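Side-chain contact in serine protease MT3772 (Mycobacterium tuberculosis, PDB 3K6Y), which is a membrane-anchored, trypsin-like serine protease thought to be required for the bacterium's resistance to acid and oxidative stress: residues V83-G88 / F92-V97. Sequence-based numbering, arbitrary orientation.
Sequences VTVYAG and FEATVV
Val83 O accepts from water 2 at 2.8 Å and, weakly, from Ala94 N at 3.4 Å (135°); the single N-H of Ala94 is divided between Val83 O and that water. Water 1 joins Val83 N to Ala94 O, so solvent takes over where the antiparallel hairpin of strands 82-87 and 90-100 opens. This hairpin belongs to one of the two six-stranded barrels of the chymotrypsin-like fold, in the protease domain of a longer membrane protein. Nearer the turn the strands bond directly: Val85 N gives Phe92 O a nearly straight bond of 3.0 Å (172°) in the carbonyl plane, and Phe92 N returns a more bent one to Val85 O at 2.7 Å. With Thr84 OG1 beside the backbone N (chi1 -57°), CG2 stands anti to that N and lies 3.6 Å from Phe92 O. On the face carrying Val85, the Phe92 ring turns its edge to Val85 O and Ala87 O, while Val110 and Pro114 also touch the Phe92 side chain. Leu108 of strand 105-109 packs against Val83, Val85 and Val96. Ala94 CB points at the partner strand, 4.0 Å from Val85 CG2. Past the two waters, Val83 and Val96 cross at about a right angle, their CG2 methyls 4.0 Å apart.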
ATOM      1  N   VAL A  83      -9.684  -7.942  -8.573  1.00 10.79           N
ATOM      2  CA  VAL A  83     -10.922  -7.213  -8.304  1.00 10.44           C
ATOM      3  C   VAL A  83     -11.881  -7.473  -9.452  1.00 10.63           C
ATOM      4  O   VAL A  83     -11.506  -7.321 -10.612  1.00 11.59           O
ATOM      5  CB  VAL A  83     -10.655  -5.706  -8.165  1.00 10.78           C
ATOM      6  CG1 VAL A  83     -11.961  -4.928  -7.936  1.00 11.55           C
ATOM      7  CG2 VAL A  83      -9.658  -5.408  -7.048  1.00 11.59           C
ATOM      8  N   THR A  84     -13.095  -7.901  -9.123  1.00 10.55           N
ATOM      9  CA  THR A  84     -14.138  -8.121 -10.120  1.00 11.32           C
ATOM     10  C   THR A  84     -15.313  -7.206  -9.800  1.00 11.06           C
ATOM     11  O   THR A  84     -15.690  -7.040  -8.637  1.00 11.42           O
ATOM     12  CB  THR A  84     -14.606  -9.588 -10.109  1.00 12.28           C
ATOM     13  OG1 THR A  84     -13.464 -10.430 -10.336  1.00 14.07           O
ATOM     14  CG2 THR A  84     -15.624  -9.857 -11.213  1.00 14.12           C
ATOM     15  N   VAL A  85     -15.882  -6.614 -10.848  1.00 10.94           N
ATOM     16  CA  VAL A  85     -17.070  -5.790 -10.731  1.00 10.98           C
ATOM     17  C   VAL A  85     -18.255  -6.574 -11.320  1.00 11.34           C
ATOM     18  O   VAL A  85     -18.140  -7.141 -12.401  1.00 12.81           O
ATOM     19  CB  VAL A  85     -16.846  -4.467 -11.514  1.00 11.17           C
ATOM     20  CG1 VAL A  85     -18.154  -3.733 -11.764  1.00 12.43           C
ATOM     21  CG2 VAL A  85     -15.818  -3.599 -10.768  1.00 11.95           C
ATOM     22  N   TYR A  86     -19.375  -6.594 -10.605  1.00 11.61           N
ATOM     23  CA  TYR A  86     -20.569  -7.284 -11.116  1.00 12.89           C
ATOM     24  C   TYR A  86     -21.638  -6.264 -11.423  1.00 14.26           C
ATOM     25  O   TYR A  86     -21.994  -5.458 -10.563  1.00 14.40           O
ATOM     26  CB  TYR A  86     -21.115  -8.278 -10.100  1.00 14.75           C
ATOM     27  CG  TYR A  86     -20.137  -9.368  -9.808  1.00 15.34           C
ATOM     28  CD1 TYR A  86     -19.128  -9.168  -8.867  1.00 16.91           C
ATOM     29  CD2 TYR A  86     -20.199 -10.592 -10.469  1.00 16.61           C
ATOM     30  CE1 TYR A  86     -18.205 -10.139  -8.581  1.00 19.15           C
ATOM     31  CE2 TYR A  86     -19.255 -11.599 -10.169  1.00 19.23           C
ATOM     32  CZ  TYR A  86     -18.262 -11.342  -9.229  1.00 18.27           C
ATOM     33  OH  TYR A  86     -17.318 -12.298  -8.899  1.00 22.17           O
ATOM     34  N   ALA A  87     -22.129  -6.299 -12.662  1.00 14.74           N
ATOM     35  CA  ALA A  87     -23.247  -5.447 -13.064  1.00 17.38           C
ATOM     36  C   ALA A  87     -24.215  -6.324 -13.834  1.00 19.61           C
ATOM     37  O   ALA A  87     -23.795  -7.087 -14.695  1.00 19.94           O
ATOM     38  CB  ALA A  87     -22.758  -4.302 -13.943  1.00 18.66           C
ATOM     39  N   GLY A  88     -25.503  -6.203 -13.532  1.00 22.64           N
ATOM     40  CA  GLY A  88     -26.515  -7.020 -14.202  1.00 24.83           C
ATOM     41  C   GLY A  88     -26.207  -8.509 -14.122  1.00 25.91           C
ATOM     42  O   GLY A  88     -26.403  -9.240 -15.098  1.00 27.47           O
ATOM     43  N   PHE A  92     -17.117  -8.443 -14.547  1.00 12.50           N
ATOM     44  CA  PHE A  92     -16.241  -7.635 -15.410  1.00 12.20           C
ATOM     45  C   PHE A  92     -14.900  -7.535 -14.722  1.00 12.33           C
ATOM     46  O   PHE A  92     -14.822  -7.233 -13.540  1.00 13.17           O
ATOM     47  CB  PHE A  92     -16.841  -6.237 -15.605  1.00 12.50           C
ATOM     48  CG  PHE A  92     -18.095  -6.255 -16.417  1.00 12.89           C
ATOM     49  CD1 PHE A  92     -19.328  -6.505 -15.818  1.00 13.26           C
ATOM     50  CD2 PHE A  92     -18.041  -6.100 -17.800  1.00 14.33           C
ATOM     51  CE1 PHE A  92     -20.491  -6.591 -16.580  1.00 13.79           C
ATOM     52  CE2 PHE A  92     -19.214  -6.189 -18.565  1.00 16.39           C
ATOM     53  CZ  PHE A  92     -20.420  -6.440 -17.954  1.00 15.83           C
ATOM     54  N   GLU A  93     -13.838  -7.779 -15.470  1.00 12.99           N
ATOM     55  CA  GLU A  93     -12.497  -7.567 -14.958  1.00 14.33           C
ATOM     56  C   GLU A  93     -12.272  -6.080 -14.709  1.00 12.80           C
ATOM     57  O   GLU A  93     -12.748  -5.229 -15.458  1.00 13.48           O
ATOM     58  CB  GLU A  93     -11.473  -8.091 -15.971  1.00 15.08           C
ATOM     59  CG  GLU A  93     -11.497  -9.619 -16.165  1.00 18.63           C
ATOM     60  CD  GLU A  93     -10.404 -10.135 -17.081  1.00 21.52           C
ATOM     61  OE1 GLU A  93      -9.359  -9.457 -17.216  1.00 27.69           O
ATOM     62  OE2 GLU A  93     -10.578 -11.233 -17.650  1.00 29.07           O
ATOM     63  N   ALA A  94     -11.555  -5.793 -13.633  1.00 12.58           N
ATOM     64  CA  ALA A  94     -11.273  -4.419 -13.243  1.00 11.50           C
ATOM     65  C   ALA A  94      -9.795  -4.270 -12.934  1.00 10.99           C
ATOM     66  O   ALA A  94      -9.112  -5.226 -12.532  1.00 12.39           O
ATOM     67  CB  ALA A  94     -12.099  -4.038 -12.069  1.00 12.62           C
ATOM     68  N   THR A  95      -9.305  -3.050 -13.107  1.00 10.08           N
ATOM     69  CA  THR A  95      -7.941  -2.657 -12.748  1.00 10.62           C
ATOM     70  C   THR A  95      -8.049  -1.498 -11.763  1.00  9.81           C
ATOM     71  O   THR A  95      -8.806  -0.561 -12.001  1.00 10.22           O
ATOM     72  CB  THR A  95      -7.150  -2.189 -14.030  1.00 11.89           C
ATOM     73  OG1 THR A  95      -7.095  -3.296 -14.939  1.00 15.65           O
ATOM     74  CG2 THR A  95      -5.734  -1.794 -13.671  1.00 13.54           C
ATOM     75  N   VAL A  96      -7.266  -1.532 -10.690  1.00  9.05           N
ATOM     76  CA  VAL A  96      -7.242  -0.410  -9.754  1.00  8.79           C
ATOM     77  C   VAL A  96      -6.273   0.641 -10.336  1.00  8.45           C
ATOM     78  O   VAL A  96      -5.063   0.416 -10.380  1.00  9.99           O
ATOM     79  CB  VAL A  96      -6.762  -0.856  -8.359  1.00  9.12           C
ATOM     80  CG1 VAL A  96      -6.786   0.319  -7.419  1.00 10.04           C
ATOM     81  CG2 VAL A  96      -7.635  -1.999  -7.818  1.00 10.99           C
ATOM     82  N   VAL A  97      -6.800   1.777 -10.793  1.00  8.13           N
ATOM     83  CA  VAL A  97      -5.964   2.790 -11.426  1.00  9.02           C
ATOM     84  C   VAL A  97      -5.722   4.012 -10.567  1.00  9.10           C
ATOM     85  O   VAL A  97      -4.838   4.817 -10.871  1.00  9.23           O
ATOM     86  CB  VAL A  97      -6.501   3.210 -12.832  1.00  9.22           C
ATOM     87  CG1 VAL A  97      -6.527   2.004 -13.750  1.00 11.00           C
ATOM     88  CG2 VAL A  97      -7.875   3.869 -12.746  1.00 10.57           C
TER
HETATM   89  O   HOH W   1      -8.097  -7.161 -10.811  1.00 12.29           O
HETATM   90  O   HOH W   2     -10.261  -8.582 -12.725  1.00 19.70           O